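16S rRNA (adenine(1408)-N(1))-methyltransferase (Catenulispora acidiphila, PDB 4X1O) probably transfers a methyl group from S-adenosyl-L-methionine to N1 of adenine 1408 in 16S rRNA, a modification associated with aminoglycoside resistance. Local coordinates at residues Asp38-Ala43 and Glu71-Gly76; Gly57-Ala62 and Leu103-Ser108; Lys132-Val137 and Ile160-Ser165. All coordinates share one frame; numbering follows the deposited sequence.

Contact 1 of 3, residues Asp38-Ala43 and Glu71-Gly76; sequences DEWAKA and EWLVVG
Leu73 meets both Trp40 and Ala43 of helix 37-46. This helix packs on one face of the central sheet of a class I, Rossmann-like methyltransferase fold. The strand involved, 72-78, lies between strands 103-107 and 49-54. The axes of helix 38-43 and strand 72-76 approach to 11.0 Å, with N-to-C directions 131° apart. The Leu73 side chain points at the helix, and its CD2 does most of the work. CD2 lies 3.8 Å from Trp40 CZ3, on an oblique approach to the indole, and 4.0 Å from Ala43 CB. One methyl thus touches both helix residues. Val74 belongs to the other face of the sheet, where it touches Ala62, Gln65 and Ala66 of helix 60-68. Val75 turns back to the Trp40 side, one step further along the strand. Trp40 CG is anti to its own N (chi1 177°), and this carries the benzene part of the indole toward the strand. The pyrrole end is held separately, by a hydrogen bond from NE1 to Ala116 O. Val75 CG2 then abuts the far rim of the indole, lying in the ring plane 3.7 Å from Trp40 CH2.

Contact 2 of 3, residues Gly57-Ala62 and Leu103-Ser108; sequences GDARTA and LVLVSS
Ala59 and Leu105 have CA atoms 8.3 Å apart, and those of Ala62 and Leu103 come closer, at 7.4 Å. No hydrogen bond joins the two backbones. Segment 57-62 is a loop that runs into helix 60-68. Segment 103-108 is mostly strand, the outermost strand on one side of the central sheet within this chain. Ala59 has positive phi (67°), a left-handed helical conformation, and stands at the N-cap position. The turn just before the helix is an Asx turn. Asp58 OD1 accepts from Arg60 N at 3.0 Å, and the N-H points in from above the carboxylate plane. Asp58 OD2 is hydrogen-bonded to Ser219 OG and Trp220 N, so one carboxylate ties the helix start to a distant loop.

This turn follows strand 49-54 and belongs to the glycine-rich first motif of class I methyltransferases. Thr61, on the first turn of the helix, binds S-adenosyl-L-methionine in another structure of this protein. Here its OG1 is hydrogen-bonded to Ser218 N.

The contact itself is made by two alanine methyls and two leucine tips. Ala59 CB points at the strand and lies 4.0 Å from Leu105 CD2. Ala62 CB also faces the strand, 3.8 Å from Leu103 CD1. Leu103 CD1 also lies 3.8 Å from Ala62 O. Leu103 CG is anti to the backbone N (chi1 179°) and Leu105 CG is anti to the carbonyl carbon (chi1 -60°); by these different routes each leucine brings a terminal methyl to an alanine. From helix 85-91, Thr87 touches both Ala59 and Leu103, and Ala88 touches Leu105.

Contact 3 of 3, residues Lys132-Val137 and Ile160-Ser165; sequences KLLRGV and ISIGTS
Val137 and Ile162 have the most surface buried here, and they meet between helix 131-139 and strand 157-163. Both elements belong to the beta-alpha-beta crossover that links strand 123-127 to its parallel neighbour 157-163 in the Rossmann-like methyltransferase fold. Helix 142-151 lies in the same connection. The helix runs across the strand rather than along it. The N-to-C directions of helix 132-137 and strand 160-163 are 105° apart, and their axes approach to 10.8 Å.

Val137 points at the strand and touches it with one methyl, CG1. This branch is anti to the backbone N (chi1 163°), which carries it out over the sheet. It reaches two isoleucines. Ile160 meets it tip to tip, with CD1 at 3.7 Å from Val137 CG1. The other branch of Ile160 is nearly as close, since its CG2 lies 3.9 Å from the same methyl. Ile162 adds a third methyl, with CD1 4.0 Å from Val137 CG1. The contact is wholly apolar, and all four touching residues are buried. No hydrogen bond joins the two segments.

Strand 157-163 is hydrogen-bonded on both sides: Ser161 pairs through its backbone with Val126 and Met128, and Ile160 and Ile162 pair with Leu235 and Leu233 of strand 229-239. Leu133, next to this contact on the helix, touches Val126 and binds S-adenosyl-L-methionine and S-adenosyl-L-homocysteine in other structures of this protein.

Ile162 also serves a second helix residue, Leu134, through its other branch. Leu134 also rests on Pro129, Ile166 and Ile175. Its side chain slants across that of Ile162, bringing Leu134 CD1 to 4.1 Å from Ile162 CG2.

From the N terminus, helix 37-46 opens contact 1, which closes on strand 72-78. Residues 57-62 fall inside that loop and open contact 2, which closes later, on strand 103-107. Contacts 1 and 2 therefore cross. They also touch, because strands 72-78 and 103-107 are neighbours: Gly76 is hydrogen-bonded through its backbone to Val104 and Val106. Helices 37-46 and 60-68 are thus tied to opposite faces of this end of the sheet. Contact 3 follows in series and closes a shorter loop, from helix 131-139 to strand 157-163. It has no touch with the others; its centre is about 17 Å from that of contact 2. All three reach the same sheet.

Contact 1 of 3, residues Asp38-Ala43 and Glu71-Gly76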
ATOM      1  N   ASP A  38      -2.599  11.902 -20.491  1.00 42.08           N
ATOM      2  CA  ASP A  38      -3.961  12.405 -20.665  1.00 37.35           C
ATOM      3  C   ASP A  38      -4.991  11.498 -19.992  1.00 37.70           C
ATOM      4  O   ASP A  38      -5.859  11.977 -19.261  1.00 40.48           O
ATOM      5  CB  ASP A  38      -4.302  12.553 -22.153  1.00 49.98           C
ATOM      6  CG  ASP A  38      -3.924  13.916 -22.711  1.00 66.09           C
ATOM      7  OD1 ASP A  38      -3.697  14.851 -21.911  1.00 69.34           O
ATOM      8  OD2 ASP A  38      -3.865  14.053 -23.954  1.00 71.87           O
ATOM      9  N   GLU A  39      -4.886  10.193 -20.236  1.00 36.61           N
ATOM     10  CA  GLU A  39      -5.797   9.226 -19.636  1.00 28.67           C
ATOM     11  C   GLU A  39      -5.675   9.227 -18.109  1.00 22.23           C
ATOM     12  O   GLU A  39      -6.660   9.097 -17.408  1.00 30.72           O
ATOM     13  CB  GLU A  39      -5.541   7.818 -20.182  1.00 45.17           C
ATOM     14  CG  GLU A  39      -6.142   6.697 -19.344  1.00 56.50           C
ATOM     15  CD  GLU A  39      -7.664   6.714 -19.319  1.00 75.75           C
ATOM     16  OE1 GLU A  39      -8.278   7.346 -20.207  1.00 83.47           O
ATOM     17  OE2 GLU A  39      -8.246   6.091 -18.405  1.00 75.26           O
ATOM     18  N   TRP A  40      -4.449   9.381 -17.623  1.00 30.77           N
ATOM     19  CA  TRP A  40      -4.161   9.430 -16.189  1.00 27.73           C
ATOM     20  C   TRP A  40      -4.853  10.626 -15.535  1.00 24.25           C
ATOM     21  O   TRP A  40      -5.493  10.501 -14.483  1.00 24.61           O
ATOM     22  CB  TRP A  40      -2.641   9.486 -15.987  1.00 26.37           C
ATOM     23  CG  TRP A  40      -2.142   9.609 -14.552  1.00 30.45           C
ATOM     24  CD1 TRP A  40      -1.248  10.525 -14.082  1.00 30.70           C
ATOM     25  CD2 TRP A  40      -2.478   8.769 -13.435  1.00 27.33           C
ATOM     26  NE1 TRP A  40      -1.011  10.317 -12.745  1.00 29.35           N
ATOM     27  CE2 TRP A  40      -1.753   9.246 -12.323  1.00 29.37           C
ATOM     28  CE3 TRP A  40      -3.316   7.664 -13.268  1.00 25.41           C
ATOM     29  CZ2 TRP A  40      -1.851   8.662 -11.056  1.00 33.09           C
ATOM     30  CZ3 TRP A  40      -3.410   7.083 -12.008  1.00 30.35           C
ATOM     31  CH2 TRP A  40      -2.685   7.586 -10.921  1.00 32.43           C
ATOM     32  N   ALA A  41      -4.745  11.781 -16.177  1.00 31.44           N
ATOM     33  CA  ALA A  41      -5.386  12.991 -15.680  1.00 30.85           C
ATOM     34  C   ALA A  41      -6.910  12.854 -15.709  1.00 28.52           C
ATOM     35  O   ALA A  41      -7.587  13.233 -14.759  1.00 25.68           O
ATOM     36  CB  ALA A  41      -4.937  14.200 -16.497  1.00 34.43           C
ATOM     37  N   LYS A  42      -7.449  12.310 -16.800  1.00 29.33           N
ATOM     38  CA  LYS A  42      -8.897  12.124 -16.904  1.00 29.64           C
ATOM     39  C   LYS A  42      -9.420  11.137 -15.869  1.00 32.05           C
ATOM     40  O   LYS A  42     -10.480  11.354 -15.278  1.00 29.57           O
ATOM     41  CB  LYS A  42      -9.291  11.657 -18.316  1.00 32.17           C
ATOM     42  CG  LYS A  42      -9.122  12.716 -19.396  1.00 40.10           C
ATOM     43  CD  LYS A  42      -9.602  12.213 -20.755  1.00 42.84           C
ATOM     44  CE  LYS A  42      -9.580  13.330 -21.791  1.00 52.13           C
ATOM     45  NZ  LYS A  42     -10.206  12.936 -23.087  1.00 61.16           N
ATOM     46  N   ALA A  43      -8.678  10.057 -15.640  1.00 27.40           N
ATOM     47  CA  ALA A  43      -9.081   9.073 -14.644  1.00 24.65           C
ATOM     48  C   ALA A  43      -9.129   9.701 -13.251  1.00 21.25           C
ATOM     49  O   ALA A  43     -10.086   9.500 -12.513  1.00 23.13           O
ATOM     50  CB  ALA A  43      -8.140   7.875 -14.658  1.00 26.30           C
ATOM     51  N   GLU A  71     -16.092   3.595  -8.187  1.00 17.61           N
ATOM     52  CA  GLU A  71     -15.898   5.038  -8.219  1.00 15.85           C
ATOM     53  C   GLU A  71     -14.509   5.449  -7.692  1.00 18.06           C
ATOM     54  O   GLU A  71     -14.117   6.616  -7.809  1.00 19.78           O
ATOM     55  CB  GLU A  71     -17.001   5.721  -7.411  1.00 17.34           C
ATOM     56  CG  GLU A  71     -16.854   5.584  -5.901  1.00 24.22           C
ATOM     57  CD  GLU A  71     -17.389   4.278  -5.316  1.00 30.19           C
ATOM     58  OE1 GLU A  71     -17.597   3.296  -6.054  1.00 26.88           O
ATOM     59  OE2 GLU A  71     -17.609   4.242  -4.087  1.00 44.99           O
ATOM     60  N   TRP A  72     -13.783   4.507  -7.100  1.00 16.40           N
ATOM     61  CA  TRP A  72     -12.410   4.785  -6.649  1.00 17.49           C
ATOM     62  C   TRP A  72     -11.411   4.491  -7.751  1.00 20.29           C
ATOM     63  O   TRP A  72     -11.532   3.484  -8.443  1.00 17.39           O
ATOM     64  CB  TRP A  72     -11.998   3.945  -5.434  1.00 18.17           C
ATOM     65  CG  TRP A  72     -12.741   4.212  -4.167  1.00 21.84           C
ATOM     66  CD1 TRP A  72     -13.725   5.130  -3.961  1.00 26.00           C
ATOM     67  CD2 TRP A  72     -12.550   3.532  -2.919  1.00 23.98           C
ATOM     68  NE1 TRP A  72     -14.165   5.061  -2.654  1.00 24.91           N
ATOM     69  CE2 TRP A  72     -13.458   4.084  -2.000  1.00 27.62           C
ATOM     70  CE3 TRP A  72     -11.697   2.506  -2.499  1.00 32.30           C
ATOM     71  CZ2 TRP A  72     -13.535   3.648  -0.672  1.00 27.59           C
ATOM     72  CZ3 TRP A  72     -11.777   2.069  -1.180  1.00 28.52           C
ATOM     73  CH2 TRP A  72     -12.693   2.640  -0.289  1.00 26.87           C
ATOM     74  N   LEU A  73     -10.409   5.352  -7.891  1.00 12.64           N
ATOM     75  CA  LEU A  73      -9.259   5.011  -8.715  1.00 12.85           C
ATOM     76  C   LEU A  73      -8.252   4.331  -7.785  1.00 20.53           C
ATOM     77  O   LEU A  73      -7.777   4.945  -6.838  1.00 18.01           O
ATOM     78  CB  LEU A  73      -8.668   6.257  -9.364  1.00 17.02           C
ATOM     79  CG  LEU A  73      -7.540   6.012 -10.374  1.00 20.99           C
ATOM     80  CD1 LEU A  73      -8.035   5.187 -11.556  1.00 26.65           C
ATOM     81  CD2 LEU A  73      -6.987   7.350 -10.856  1.00 20.58           C
ATOM     82  N   VAL A  74      -7.982   3.052  -8.023  1.00 14.86           N
ATOM     83  CA  VAL A  74      -7.152   2.266  -7.129  1.00 16.42           C
ATOM     84  C   VAL A  74      -5.814   2.081  -7.808  1.00 19.20           C
ATOM     85  O   VAL A  74      -5.734   1.463  -8.858  1.00 17.18           O
ATOM     86  CB  VAL A  74      -7.791   0.902  -6.808  1.00 15.95           C
ATOM     87  CG1 VAL A  74      -6.846   0.054  -5.940  1.00 16.28           C
ATOM     88  CG2 VAL A  74      -9.143   1.100  -6.128  1.00 17.12           C
ATOM     89  N   VAL A  75      -4.767   2.634  -7.216  1.00 15.73           N
ATOM     90  CA  VAL A  75      -3.450   2.622  -7.840  1.00 13.89           C
ATOM     91  C   VAL A  75      -2.526   1.755  -7.022  1.00 24.04           C
ATOM     92  O   VAL A  75      -2.219   2.104  -5.895  1.00 20.54           O
ATOM     93  CB  VAL A  75      -2.858   4.042  -7.927  1.00 14.57           C
ATOM     94  CG1 VAL A  75      -1.547   4.034  -8.687  1.00 20.50           C
ATOM     95  CG2 VAL A  75      -3.875   4.968  -8.583  1.00 19.00           C
ATOM     96  N   GLY A  76      -2.082   0.634  -7.584  1.00 17.26           N
ATOM     97  CA  GLY A  76      -1.164  -0.226  -6.869  1.00 17.98           C
ATOM     98  C   GLY A  76       0.249   0.058  -7.325  1.00 21.57           C
ATOM     99  O   GLY A  76       0.523   0.077  -8.520  1.00 26.49           O
TER

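Contact 2 of 3, residues Gly57-Ala62 and Leu103-Ser108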
ATOM      1  N   GLY A  57       1.784  -7.039  -3.163  1.00 34.35           N
ATOM      2  CA  GLY A  57       1.862  -8.487  -3.262  1.00 35.67           C
ATOM      3  C   GLY A  57       1.482  -8.856  -4.682  1.00 35.80           C
ATOM      4  O   GLY A  57       2.013  -8.272  -5.627  1.00 36.23           O
ATOM      5  N   ASP A  58       0.547  -9.789  -4.854  1.00 30.48           N
ATOM      6  CA  ASP A  58       0.112 -10.119  -6.207  1.00 32.27           C
ATOM      7  C   ASP A  58      -1.007  -9.181  -6.652  1.00 28.49           C
ATOM      8  O   ASP A  58      -1.576  -9.345  -7.737  1.00 28.78           O
ATOM      9  CB  ASP A  58      -0.319 -11.595  -6.328  1.00 38.71           C
ATOM     10  CG  ASP A  58      -1.515 -11.962  -5.453  1.00 42.09           C
ATOM     11  OD1 ASP A  58      -2.206 -11.073  -4.906  1.00 39.08           O
ATOM     12  OD2 ASP A  58      -1.776 -13.182  -5.329  1.00 43.41           O
ATOM     13  N   ALA A  59      -1.296  -8.201  -5.795  1.00 24.88           N
ATOM     14  CA  ALA A  59      -2.252  -7.129  -6.046  1.00 24.58           C
ATOM     15  C   ALA A  59      -3.705  -7.591  -6.135  1.00 22.47           C
ATOM     16  O   ALA A  59      -4.551  -6.841  -6.602  1.00 23.69           O
ATOM     17  CB  ALA A  59      -1.874  -6.357  -7.305  1.00 25.81           C
ATOM     18  N   ARG A  60      -4.005  -8.795  -5.651  1.00 23.18           N
ATOM     19  CA  ARG A  60      -5.396  -9.218  -5.548  1.00 21.73           C
ATOM     20  C   ARG A  60      -6.155  -8.313  -4.575  1.00 19.60           C
ATOM     21  O   ARG A  60      -7.341  -8.076  -4.742  1.00 22.21           O
ATOM     22  CB  ARG A  60      -5.512 -10.687  -5.105  1.00 23.25           C
ATOM     23  CG  ARG A  60      -6.951 -11.193  -5.159  1.00 23.37           C
ATOM     24  CD  ARG A  60      -7.111 -12.657  -4.751  1.00 28.03           C
ATOM     25  NE  ARG A  60      -8.489 -13.097  -4.958  1.00 28.80           N
ATOM     26  CZ  ARG A  60      -8.946 -14.324  -4.713  1.00 32.51           C
ATOM     27  NH1 ARG A  60      -8.145 -15.269  -4.226  1.00 29.60           N
ATOM     28  NH2 ARG A  60     -10.219 -14.611  -4.964  1.00 32.87           N
ATOM     29  N   THR A  61      -5.472  -7.803  -3.545  1.00 21.45           N
ATOM     30  CA  THR A  61      -6.169  -6.950  -2.587  1.00 22.08           C
ATOM     31  C   THR A  61      -6.619  -5.640  -3.249  1.00 18.73           C
ATOM     32  O   THR A  61      -7.749  -5.188  -3.047  1.00 19.07           O
ATOM     33  CB  THR A  61      -5.278  -6.668  -1.362  1.00 24.42           C
ATOM     34  OG1 THR A  61      -4.882  -7.918  -0.795  1.00 29.66           O
ATOM     35  CG2 THR A  61      -6.029  -5.863  -0.317  1.00 30.20           C
ATOM     36  N   ALA A  62      -5.740  -5.055  -4.054  1.00 20.37           N
ATOM     37  CA  ALA A  62      -6.056  -3.851  -4.819  1.00 22.81           C
ATOM     38  C   ALA A  62      -7.187  -4.119  -5.800  1.00 19.42           C
ATOM     39  O   ALA A  62      -8.091  -3.305  -5.965  1.00 17.96           O
ATOM     40  CB  ALA A  62      -4.826  -3.353  -5.559  1.00 22.55           C
ATOM     41  N   LEU A 103      -8.547   0.075 -11.852  1.00 15.74           N
ATOM     42  CA  LEU A 103      -7.310  -0.374 -11.243  1.00 15.73           C
ATOM     43  C   LEU A 103      -6.122  -0.014 -12.137  1.00 17.77           C
ATOM     44  O   LEU A 103      -6.083  -0.332 -13.340  1.00 19.12           O
ATOM     45  CB  LEU A 103      -7.365  -1.884 -10.977  1.00 15.44           C
ATOM     46  CG  LEU A 103      -6.126  -2.516 -10.364  1.00 19.27           C
ATOM     47  CD1 LEU A 103      -5.997  -2.004  -8.905  1.00 18.30           C
ATOM     48  CD2 LEU A 103      -6.219  -4.027 -10.390  1.00 20.24           C
ATOM     49  N   VAL A 104      -5.156   0.667 -11.548  1.00 15.26           N
ATOM     50  CA  VAL A 104      -3.935   1.027 -12.231  1.00 17.80           C
ATOM     51  C   VAL A 104      -2.754   0.418 -11.483  1.00 20.86           C
ATOM     52  O   VAL A 104      -2.526   0.723 -10.310  1.00 21.76           O
ATOM     53  CB  VAL A 104      -3.761   2.561 -12.326  1.00 21.16           C
ATOM     54  CG1 VAL A 104      -2.501   2.891 -13.109  1.00 30.13           C
ATOM     55  CG2 VAL A 104      -4.978   3.196 -12.996  1.00 19.36           C
ATOM     56  N   LEU A 105      -2.003  -0.446 -12.162  1.00 18.75           N
ATOM     57  CA  LEU A 105      -0.870  -1.101 -11.527  1.00 22.34           C
ATOM     58  C   LEU A 105       0.421  -0.485 -12.038  1.00 24.70           C
ATOM     59  O   LEU A 105       0.750  -0.592 -13.223  1.00 23.23           O
ATOM     60  CB  LEU A 105      -0.904  -2.610 -11.788  1.00 24.61           C
ATOM     61  CG  LEU A 105      -2.184  -3.264 -11.253  1.00 30.24           C
ATOM     62  CD1 LEU A 105      -2.317  -4.719 -11.726  1.00 31.66           C
ATOM     63  CD2 LEU A 105      -2.262  -3.169  -9.734  1.00 26.16           C
ATOM     64  N   VAL A 106       1.133   0.174 -11.126  1.00 23.48           N
ATOM     65  CA  VAL A 106       2.334   0.953 -11.442  1.00 26.59           C
ATOM     66  C   VAL A 106       3.596   0.235 -11.008  1.00 23.59           C
ATOM     67  O   VAL A 106       3.697  -0.196  -9.861  1.00 25.44           O
ATOM     68  CB  VAL A 106       2.307   2.342 -10.729  1.00 23.64           C
ATOM     69  CG1 VAL A 106       3.614   3.113 -10.978  1.00 26.33           C
ATOM     70  CG2 VAL A 106       1.084   3.149 -11.166  1.00 25.87           C
ATOM     71  N   SER A 107       4.563   0.110 -11.911  1.00 23.18           N
ATOM     72  CA  SER A 107       5.849  -0.464 -11.553  1.00 25.52           C
ATOM     73  C   SER A 107       6.775   0.643 -11.094  1.00 35.91           C
ATOM     74  O   SER A 107       7.326   1.384 -11.907  1.00 37.98           O
ATOM     75  CB  SER A 107       6.469  -1.216 -12.731  1.00 29.94           C
ATOM     76  OG  SER A 107       7.700  -1.805 -12.353  1.00 42.09           O
ATOM     77  N   SER A 108       6.932   0.764  -9.784  1.00 27.65           N
ATOM     78  CA  SER A 108       7.853   1.735  -9.216  1.00 31.37           C
ATOM     79  C   SER A 108       8.111   1.421  -7.756  1.00 26.80           C
ATOM     80  O   SER A 108       7.243   0.876  -7.070  1.00 32.06           O
ATOM     81  CB  SER A 108       7.307   3.157  -9.344  1.00 33.78           C
ATOM     82  OG  SER A 108       8.142   4.063  -8.640  1.00 38.62           O
TER

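Contact 3 of 3, residues Lys132-Val137 and Ile160-Ser165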
ATOM      1  N   LYS A 132      12.272  -3.589   1.642  1.00 21.58           N
ATOM      2  CA  LYS A 132      12.653  -2.221   1.980  1.00 22.47           C
ATOM      3  C   LYS A 132      11.470  -1.400   2.506  1.00 20.93           C
ATOM      4  O   LYS A 132      11.612  -0.549   3.392  1.00 19.06           O
ATOM      5  CB  LYS A 132      13.263  -1.539   0.750  1.00 22.73           C
ATOM      6  CG  LYS A 132      13.755  -0.138   1.015  1.00 32.22           C
ATOM      7  CD  LYS A 132      15.050   0.110   0.260  1.00 44.15           C
ATOM      8  CE  LYS A 132      15.957   1.045   1.031  1.00 48.60           C
ATOM      9  NZ  LYS A 132      15.328   2.385   1.145  1.00 55.60           N
ATOM     10  N   LEU A 133      10.290  -1.645   1.954  1.00 17.27           N
ATOM     11  CA  LEU A 133       9.111  -0.930   2.423  1.00 16.81           C
ATOM     12  C   LEU A 133       8.822  -1.259   3.887  1.00 17.77           C
ATOM     13  O   LEU A 133       8.564  -0.363   4.686  1.00 16.74           O
ATOM     14  CB  LEU A 133       7.901  -1.266   1.526  1.00 19.85           C
ATOM     15  CG  LEU A 133       6.564  -0.637   1.924  1.00 20.76           C
ATOM     16  CD1 LEU A 133       6.655   0.880   1.904  1.00 21.13           C
ATOM     17  CD2 LEU A 133       5.452  -1.125   0.993  1.00 21.47           C
ATOM     18  N   LEU A 134       8.875  -2.541   4.233  1.00 15.32           N
ATOM     19  CA  LEU A 134       8.645  -2.973   5.601  1.00 15.97           C
ATOM     20  C   LEU A 134       9.708  -2.387   6.546  1.00 14.61           C
ATOM     21  O   LEU A 134       9.388  -1.780   7.578  1.00 16.87           O
ATOM     22  CB  LEU A 134       8.659  -4.499   5.681  1.00 14.46           C
ATOM     23  CG  LEU A 134       8.650  -5.120   7.076  1.00 16.37           C
ATOM     24  CD1 LEU A 134       7.399  -4.691   7.845  1.00 17.87           C
ATOM     25  CD2 LEU A 134       8.744  -6.631   6.977  1.00 17.00           C
ATOM     26  N   ARG A 135      10.968  -2.570   6.178  1.00 16.01           N
ATOM     27  CA  ARG A 135      12.066  -2.107   7.017  1.00 16.73           C
ATOM     28  C   ARG A 135      11.999  -0.595   7.171  1.00 19.77           C
ATOM     29  O   ARG A 135      12.208  -0.064   8.264  1.00 20.38           O
ATOM     30  CB  ARG A 135      13.417  -2.529   6.433  1.00 16.21           C
ATOM     31  CG  ARG A 135      14.600  -2.151   7.315  1.00 17.26           C
ATOM     32  CD  ARG A 135      15.869  -2.761   6.735  1.00 18.10           C
ATOM     33  NE  ARG A 135      17.052  -2.468   7.539  1.00 20.07           N
ATOM     34  CZ  ARG A 135      17.433  -3.168   8.600  1.00 20.33           C
ATOM     35  NH1 ARG A 135      16.721  -4.209   9.012  1.00 19.20           N
ATOM     36  NH2 ARG A 135      18.543  -2.816   9.251  1.00 21.50           N
ATOM     37  N   GLY A 136      11.650   0.087   6.087  1.00 21.30           N
ATOM     38  CA  GLY A 136      11.519   1.534   6.111  1.00 23.82           C
ATOM     39  C   GLY A 136      10.437   2.050   7.041  1.00 23.56           C
ATOM     40  O   GLY A 136      10.612   3.043   7.744  1.00 25.08           O
ATOM     41  N   VAL A 137       9.301   1.376   7.044  1.00 20.27           N
ATOM     42  CA  VAL A 137       8.207   1.775   7.896  1.00 19.24           C
ATOM     43  C   VAL A 137       8.547   1.494   9.352  1.00 21.10           C
ATOM     44  O   VAL A 137       8.257   2.297  10.224  1.00 25.80           O
ATOM     45  CB  VAL A 137       6.907   1.070   7.491  1.00 23.47           C
ATOM     46  CG1 VAL A 137       5.888   1.144   8.603  1.00 29.84           C
ATOM     47  CG2 VAL A 137       6.376   1.699   6.185  1.00 25.36           C
ATOM     48  N   ILE A 160      -1.252   1.857   7.825  1.00 15.10           N
ATOM     49  CA  ILE A 160      -0.220   0.837   7.704  1.00 14.91           C
ATOM     50  C   ILE A 160      -0.685  -0.373   8.489  1.00 18.60           C
ATOM     51  O   ILE A 160      -1.158  -0.233   9.617  1.00 18.43           O
ATOM     52  CB  ILE A 160       1.135   1.317   8.237  1.00 17.96           C
ATOM     53  CG1 ILE A 160       1.633   2.525   7.447  1.00 19.84           C
ATOM     54  CG2 ILE A 160       2.167   0.193   8.194  1.00 16.40           C
ATOM     55  CD1 ILE A 160       2.838   3.187   8.112  1.00 21.45           C
ATOM     56  N   SER A 161      -0.575  -1.552   7.889  1.00 16.89           N
ATOM     57  CA  SER A 161      -1.016  -2.778   8.545  1.00 16.86           C
ATOM     58  C   SER A 161       0.097  -3.789   8.449  1.00 21.96           C
ATOM     59  O   SER A 161       0.452  -4.240   7.349  1.00 23.21           O
ATOM     60  CB  SER A 161      -2.296  -3.337   7.904  1.00 21.65           C
ATOM     61  OG  SER A 161      -3.432  -2.553   8.229  1.00 25.76           O
ATOM     62  N   ILE A 162       0.671  -4.139   9.591  1.00 18.22           N
ATOM     63  CA  ILE A 162       1.775  -5.093   9.606  1.00 18.85           C
ATOM     64  C   ILE A 162       1.386  -6.316  10.430  1.00 23.89           C
ATOM     65  O   ILE A 162       1.034  -6.192  11.594  1.00 21.35           O
ATOM     66  CB  ILE A 162       3.058  -4.449  10.187  1.00 17.69           C
ATOM     67  CG1 ILE A 162       3.505  -3.250   9.338  1.00 21.51           C
ATOM     68  CG2 ILE A 162       4.191  -5.474  10.291  1.00 22.97           C
ATOM     69  CD1 ILE A 162       4.530  -2.383  10.024  1.00 27.76           C
ATOM     70  N   GLY A 163       1.439  -7.500   9.835  1.00 23.44           N
ATOM     71  CA  GLY A 163       1.184  -8.710  10.603  1.00 19.44           C
ATOM     72  C   GLY A 163       2.326  -8.986  11.565  1.00 23.49           C
ATOM     73  O   GLY A 163       3.486  -8.949  11.182  1.00 26.20           O
ATOM     74  N   THR A 164       2.002  -9.264  12.824  1.00 21.41           N
ATOM     75  CA  THR A 164       3.042  -9.394  13.839  1.00 21.95           C
ATOM     76  C   THR A 164       3.721 -10.757  13.832  1.00 25.63           C
ATOM     77  O   THR A 164       4.729 -10.956  14.518  1.00 25.19           O
ATOM     78  CB  THR A 164       2.477  -9.142  15.242  1.00 29.19           C
ATOM     79  OG1 THR A 164       1.435 -10.084  15.494  1.00 31.43           O
ATOM     80  CG2 THR A 164       1.916  -7.728  15.342  1.00 34.60           C
ATOM     81  N   SER A 165       3.191 -11.696  13.056  1.00 27.25           N
ATOM     82  CA  SER A 165       3.800 -13.018  12.987  1.00 25.81           C
ATOM     83  C   SER A 165       5.189 -12.961  12.361  1.00 25.87           C
ATOM     84  O   SER A 165       5.963 -13.906  12.481  1.00 27.29           O
ATOM     85  CB  SER A 165       2.914 -13.990  12.206  1.00 33.58           C
ATOM     86  OG  SER A 165       2.817 -13.605  10.848  1.00 39.78           O
TER